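Local coordinates for protein delta-1-pyrroline-5-carboxylate dehydrogenase, mitochondrial (Mus musculus, PDB 4E3X) that oxidises the semialdehyde of L-glutamate, formed from delta-1-pyrroline-5-carboxylate, to L-glutamate with NAD+ in the second step of mitochondrial proline degradation, at residues B[437-442]-B[454-459]; B[132-137]-B[246-251]. All coordinates share one frame; numbering follows the deposited sequence.

In the fold
The two contacts lie on opposite sides of the chain's centre, in different parts of the aldehyde dehydrogenase fold; their own centres are 46 Å apart and their nearest atoms about 34 Å, so they do not touch. Contact 2 comes first along the chain and closes before contact 1 opens. It packs helix 121-136 on helix 239-251 of the Rossmann-type NAD-binding domain, its centre about 19 Å from the centre of the chain. Contact 1, about 29 Å from that centre, fastens a surface loop to a strand of the sheet in the catalytic domain, which carries the nucleophile Cys-348. Both are structural packing away from the annotated catalytic and NAD-binding sites.

Contact 1: B[437-442]-B[454-459]; sequences KDPQEP and TVYVYP
With chi1 at 178°, Tyr-456 swings CG opposite its own backbone N and lifts its phenol ring out of the strand to meet the loop, where Pro-439 lies over one ring face. The CB of Pro-439 sits 3.7 Å from the centroid of the Tyr-456 ring and only 6° off the ring normal, a well-centred CH-pi contact. Pro-439 CD leans over the ring's rim, 3.5 Å from Tyr-456 CE1. The residues suit each other: tyrosine offers a flat, electron-rich face, and proline a compact, rigid ring of C-H groups. At the ring edge, the carbonyl O of Lys-437 lies in the ring plane, 3.7 Å from Tyr-456 CE1.

The loop makes a type I turn from Asp-438 to Glu-441, closed by the hydrogen bond from Glu-441 N to Asp-438 O (3.2 Å); proline's restricted phi fits its second position. Asp-438 OD1 also accepts from Gln-440 N at 2.9 Å, an Asx turn in which aspartate's short carboxylate reaches the N-H two residues on, met from above its plane. The NZ of Lys-437 forms a salt bridge with OE2 of Glu-435.

Strand 452-458 runs parallel to strand 428-436 on one flank and strand 351-357 on the other. Tyr-456 also touches Tyr-355 of strand 351-357, while Pro-439 reaches Leu-469 of helix 463-472.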
loop_
_atom_site.group_PDB
_atom_site.type_symbol
_atom_site.label_atom_id
_atom_site.label_comp_id
_atom_site.label_asym_id
_atom_site.label_seq_id
_atom_site.Cartn_x
_atom_site.Cartn_y
_atom_site.Cartn_z
ATOM N N LYS B 437 -14.738 -29.033 -24.561
ATOM C CA LYS B 437 -13.652 -29.728 -25.235
ATOM C C LYS B 437 -12.502 -28.773 -25.533
ATOM O O LYS B 437 -11.442 -29.196 -25.989
ATOM C CB LYS B 437 -14.148 -30.362 -26.537
ATOM C CG LYS B 437 -15.266 -31.377 -26.347
ATOM C CD LYS B 437 -14.816 -32.565 -25.512
ATOM C CE LYS B 437 -15.923 -33.609 -25.409
ATOM N NZ LYS B 437 -15.507 -34.815 -24.636
ATOM N N ASP B 438 -12.724 -27.487 -25.272
ATOM C CA ASP B 438 -11.738 -26.446 -25.548
ATOM C C ASP B 438 -11.351 -25.773 -24.233
ATOM O O ASP B 438 -12.166 -25.080 -23.627
ATOM C CB ASP B 438 -12.336 -25.429 -26.525
ATOM C CG ASP B 438 -11.391 -24.287 -26.863
ATOM O OD1 ASP B 438 -10.241 -24.258 -26.370
ATOM O OD2 ASP B 438 -11.812 -23.406 -27.645
ATOM N N PRO B 439 -10.099 -25.970 -23.788
ATOM C CA PRO B 439 -9.716 -25.401 -22.490
ATOM C C PRO B 439 -9.650 -23.870 -22.504
ATOM O O PRO B 439 -9.592 -23.257 -21.435
ATOM C CB PRO B 439 -8.336 -26.013 -22.235
ATOM C CG PRO B 439 -7.791 -26.282 -23.599
ATOM C CD PRO B 439 -8.980 -26.676 -24.437
ATOM N N GLN B 440 -9.688 -23.269 -23.691
ATOM C CA GLN B 440 -9.648 -21.812 -23.811
ATOM C C GLN B 440 -10.961 -21.208 -24.323
ATOM O O GLN B 440 -10.976 -20.076 -24.799
ATOM C CB GLN B 440 -8.483 -21.369 -24.701
ATOM N N GLU B 441 -12.053 -21.962 -24.230
ATOM C CA GLU B 441 -13.373 -21.447 -24.601
ATOM C C GLU B 441 -13.668 -20.200 -23.770
ATOM O O GLU B 441 -13.235 -20.112 -22.622
ATOM C CB GLU B 441 -14.451 -22.505 -24.331
ATOM C CG GLU B 441 -15.481 -22.699 -25.450
ATOM C CD GLU B 441 -16.673 -21.748 -25.380
ATOM O OE1 GLU B 441 -16.899 -21.108 -24.326
ATOM O OE2 GLU B 441 -17.395 -21.650 -26.397
ATOM N N PRO B 442 -14.391 -19.225 -24.345
ATOM C CA PRO B 442 -14.759 -18.039 -23.560
ATOM C C PRO B 442 -15.406 -18.345 -22.203
ATOM O O PRO B 442 -15.170 -17.605 -21.248
ATOM C CB PRO B 442 -15.746 -17.314 -24.474
ATOM C CG PRO B 442 -15.268 -17.653 -25.846
ATOM C CD PRO B 442 -14.739 -19.067 -25.770
ATOM N N THR B 454 -17.995 -25.255 -15.509
ATOM C CA THR B 454 -17.464 -25.835 -16.742
ATOM C C THR B 454 -16.324 -26.796 -16.432
ATOM O O THR B 454 -15.432 -26.473 -15.645
ATOM C CB THR B 454 -16.973 -24.759 -17.726
ATOM O OG1 THR B 454 -18.033 -23.829 -17.983
ATOM C CG2 THR B 454 -16.541 -25.400 -19.038
ATOM N N VAL B 455 -16.370 -27.974 -17.057
ATOM C CA VAL B 455 -15.396 -29.025 -16.820
ATOM C C VAL B 455 -14.546 -29.255 -18.062
ATOM O O VAL B 455 -15.073 -29.346 -19.171
ATOM C CB VAL B 455 -16.102 -30.361 -16.483
ATOM C CG1 VAL B 455 -15.089 -31.436 -16.103
ATOM C CG2 VAL B 455 -17.138 -30.160 -15.378
ATOM N N TYR B 456 -13.235 -29.354 -17.870
ATOM C CA TYR B 456 -12.326 -29.748 -18.939
ATOM C C TYR B 456 -11.609 -31.028 -18.534
ATOM O O TYR B 456 -10.979 -31.080 -17.476
ATOM C CB TYR B 456 -11.300 -28.643 -19.234
ATOM C CG TYR B 456 -10.326 -29.057 -20.312
ATOM C CD1 TYR B 456 -10.744 -29.183 -21.633
ATOM C CD2 TYR B 456 -9.001 -29.357 -20.010
ATOM C CE1 TYR B 456 -9.869 -29.578 -22.623
ATOM C CE2 TYR B 456 -8.118 -29.754 -21.000
ATOM C CZ TYR B 456 -8.561 -29.862 -22.301
ATOM O OH TYR B 456 -7.696 -30.254 -23.294
ATOM N N VAL B 457 -11.712 -32.057 -19.376
ATOM C CA VAL B 457 -11.108 -33.356 -19.100
ATOM C C VAL B 457 -9.780 -33.456 -19.841
ATOM O O VAL B 457 -9.740 -33.328 -21.064
ATOM C CB VAL B 457 -12.039 -34.519 -19.518
ATOM C CG1 VAL B 457 -11.387 -35.854 -19.195
ATOM C CG2 VAL B 457 -13.387 -34.392 -18.815
ATOM N N TYR B 458 -8.696 -33.673 -19.099
ATOM C CA TYR B 458 -7.362 -33.721 -19.700
ATOM C C TYR B 458 -6.758 -35.127 -19.607
ATOM O O TYR B 458 -6.991 -35.842 -18.635
ATOM C CB TYR B 458 -6.439 -32.683 -19.038
ATOM C CG TYR B 458 -6.035 -33.012 -17.609
ATOM C CD1 TYR B 458 -4.876 -33.742 -17.349
ATOM C CD2 TYR B 458 -6.811 -32.605 -16.525
ATOM C CE1 TYR B 458 -4.498 -34.053 -16.058
ATOM C CE2 TYR B 458 -6.435 -32.916 -15.224
ATOM C CZ TYR B 458 -5.279 -33.642 -15.000
ATOM O OH TYR B 458 -4.876 -33.962 -13.723
ATOM N N PRO B 459 -5.981 -35.534 -20.626
ATOM C CA PRO B 459 -5.310 -36.837 -20.537
ATOM C C PRO B 459 -4.322 -36.839 -19.377
ATOM O O PRO B 459 -3.591 -35.860 -19.231
ATOM C CB PRO B 459 -4.557 -36.944 -21.870
ATOM C CG PRO B 459 -5.245 -35.981 -22.789
ATOM C CD PRO B 459 -5.718 -34.855 -21.907
#

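Contact 2: B[132-137]-B[246-251]; sequences ADMLSG and YRILRE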
loop_
_atom_site.group_PDB
_atom_site.type_symbol
_atom_site.label_atom_id
_atom_site.label_comp_id
_atom_site.label_asym_id
_atom_site.label_seq_id
_atom_site.Cartn_x
_atom_site.Cartn_y
_atom_site.Cartn_z
ATOM N N ALA B 132 -19.662 -6.114 17.359
ATOM C CA ALA B 132 -19.484 -7.556 17.175
ATOM C C ALA B 132 -20.277 -8.357 18.202
ATOM O O ALA B 132 -20.868 -9.377 17.873
ATOM C CB ALA B 132 -18.016 -7.924 17.238
ATOM N N ASP B 133 -20.286 -7.888 19.443
ATOM C CA ASP B 133 -21.018 -8.555 20.510
ATOM C C ASP B 133 -22.522 -8.524 20.238
ATOM O O ASP B 133 -23.225 -9.519 20.447
ATOM C CB ASP B 133 -20.681 -7.887 21.848
ATOM C CG ASP B 133 -21.337 -8.568 23.033
ATOM O OD1 ASP B 133 -20.767 -9.555 23.545
ATOM O OD2 ASP B 133 -22.405 -8.097 23.472
ATOM N N MET B 134 -23.016 -7.389 19.749
ATOM C CA MET B 134 -24.431 -7.267 19.401
ATOM C C MET B 134 -24.801 -8.204 18.254
ATOM O O MET B 134 -25.828 -8.875 18.289
ATOM C CB MET B 134 -24.756 -5.824 19.029
ATOM C CG MET B 134 -24.570 -4.845 20.187
ATOM S SD MET B 134 -24.565 -3.116 19.657
ATOM C CE MET B 134 -26.269 -2.944 19.142
ATOM N N LEU B 135 -23.954 -8.246 17.232
ATOM C CA LEU B 135 -24.164 -9.129 16.087
ATOM C C LEU B 135 -24.130 -10.597 16.498
ATOM O O LEU B 135 -24.879 -11.406 15.956
ATOM C CB LEU B 135 -23.109 -8.865 15.015
ATOM C CG LEU B 135 -23.263 -7.559 14.239
ATOM C CD1 LEU B 135 -21.942 -7.170 13.583
ATOM C CD2 LEU B 135 -24.368 -7.684 13.198
ATOM N N SER B 136 -23.258 -10.939 17.445
ATOM C CA SER B 136 -23.122 -12.317 17.906
ATOM C C SER B 136 -24.391 -12.773 18.607
ATOM O O SER B 136 -24.858 -13.902 18.412
ATOM C CB SER B 136 -21.922 -12.446 18.852
ATOM O OG SER B 136 -21.825 -13.747 19.390
ATOM N N GLY B 137 -24.945 -11.891 19.431
ATOM C CA GLY B 137 -26.058 -12.239 20.289
ATOM C C GLY B 137 -27.392 -11.710 19.818
ATOM O O GLY B 137 -28.028 -12.314 18.956
ATOM N N TYR B 246 -25.235 -0.773 9.624
ATOM C CA TYR B 246 -24.989 0.641 9.897
ATOM C C TYR B 246 -25.617 1.046 11.234
ATOM O O TYR B 246 -24.960 1.658 12.077
ATOM C CB TYR B 246 -25.512 1.533 8.765
ATOM C CG TYR B 246 -25.245 2.988 9.054
ATOM C CD1 TYR B 246 -23.965 3.509 8.921
ATOM C CD2 TYR B 246 -26.260 3.836 9.494
ATOM C CE1 TYR B 246 -23.696 4.834 9.219
ATOM C CE2 TYR B 246 -25.997 5.167 9.794
ATOM C CZ TYR B 246 -24.710 5.657 9.646
ATOM O OH TYR B 246 -24.433 6.978 9.944
ATOM N N ARG B 247 -26.880 0.691 11.437
ATOM C CA ARG B 247 -27.576 1.049 12.670
ATOM C C ARG B 247 -26.896 0.439 13.892
ATOM O O ARG B 247 -26.774 1.090 14.931
ATOM C CB ARG B 247 -29.038 0.606 12.614
ATOM N N ILE B 248 -26.447 -0.805 13.770
ATOM C CA ILE B 248 -25.745 -1.459 14.863
ATOM C C ILE B 248 -24.459 -0.697 15.212
ATOM O O ILE B 248 -24.166 -0.470 16.385
ATOM C CB ILE B 248 -25.484 -2.950 14.549
ATOM C CG1 ILE B 248 -26.803 -3.729 14.644
ATOM C CG2 ILE B 248 -24.467 -3.541 15.520
ATOM C CD1 ILE B 248 -26.776 -5.104 14.008
ATOM N N LEU B 249 -23.719 -0.256 14.200
ATOM C CA LEU B 249 -22.501 0.511 14.455
ATOM C C LEU B 249 -22.797 1.801 15.217
ATOM O O LEU B 249 -22.083 2.158 16.153
ATOM C CB LEU B 249 -21.767 0.824 13.152
ATOM C CG LEU B 249 -20.977 -0.335 12.544
ATOM C CD1 LEU B 249 -20.514 0.030 11.144
ATOM C CD2 LEU B 249 -19.799 -0.707 13.431
ATOM N N ARG B 250 -23.845 2.506 14.804
ATOM C CA ARG B 250 -24.233 3.727 15.501
ATOM C C ARG B 250 -24.638 3.435 16.947
ATOM O O ARG B 250 -24.231 4.151 17.863
ATOM C CB ARG B 250 -25.333 4.477 14.734
ATOM C CG ARG B 250 -24.955 4.834 13.287
ATOM C CD ARG B 250 -23.666 5.664 13.176
ATOM N NE ARG B 250 -23.683 6.754 14.145
ATOM C CZ ARG B 250 -24.338 7.898 13.978
ATOM N NH1 ARG B 250 -24.994 8.144 12.850
ATOM N NH2 ARG B 250 -24.334 8.801 14.948
ATOM N N GLU B 251 -25.418 2.378 17.154
ATOM C CA GLU B 251 -25.851 2.018 18.502
ATOM C C GLU B 251 -24.682 1.584 19.382
ATOM O O GLU B 251 -24.725 1.760 20.603
ATOM C CB GLU B 251 -26.903 0.911 18.458
ATOM C CG GLU B 251 -28.228 1.324 17.849
ATOM C CD GLU B 251 -29.226 0.180 17.848
ATOM O OE1 GLU B 251 -29.131 -0.691 18.741
ATOM O OE2 GLU B 251 -30.096 0.149 16.960
#
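The Rossmann-type NAD-binding domain supplies one side of this helix-helix contact: Ile-248 and Glu-251, near the C-terminal end of helix 239-251, receive Met-134 and Leu-135 from the last turn of helix 121-136. The axes of the segments 132-136 and 246-251 approach to 10.0 Å, with an angle of 128° between their N-to-C directions, and the backbones come nearest at Met-134 and Ile-248, whose CA atoms are 7.5 Å apart.

Ile-248 serves two partners with its two branches. Its chi1 of -73° sets CG1 opposite the carbonyl carbon and leaves CG2 opposite the backbone N, so that the branches part toward different partners. CD1, at the end of the first branch, meets Leu-135 CD2 at 3.6 Å, the two side chains crossing at a slant. CG2 lies 4.1 Å from Met-134 CE, where the methionine slides past in the opposite direction.

Helix 239-251 is the connection between strands 230-233 and 259-261 in a right-handed beta-alpha-beta crossover of the parallel sheet. Helix 121-136 packs against this helix, Ile-248 also touching Ala-131, and Leu-135 and Ile-248 both touch Val-143 of helix 140-151, so that branched aliphatic residues fill the buried side.

Toward solvent the chemistry changes. Met-134 is bent at its last torsion (chi3 68°), which brings CE across the extended Glu-251 at about a right angle, 4.0 Å from Glu-251 CB and 3.7 Å from Glu-251 OE1. A flexible thioether suits this border, where apolar packing gives way to charge. The same OE1 of Glu-251 forms a salt bridge with NH2 of Arg-139, which follows shortly after helix 121-136 ends; Met-134 and Ile-248 also touch Arg-139.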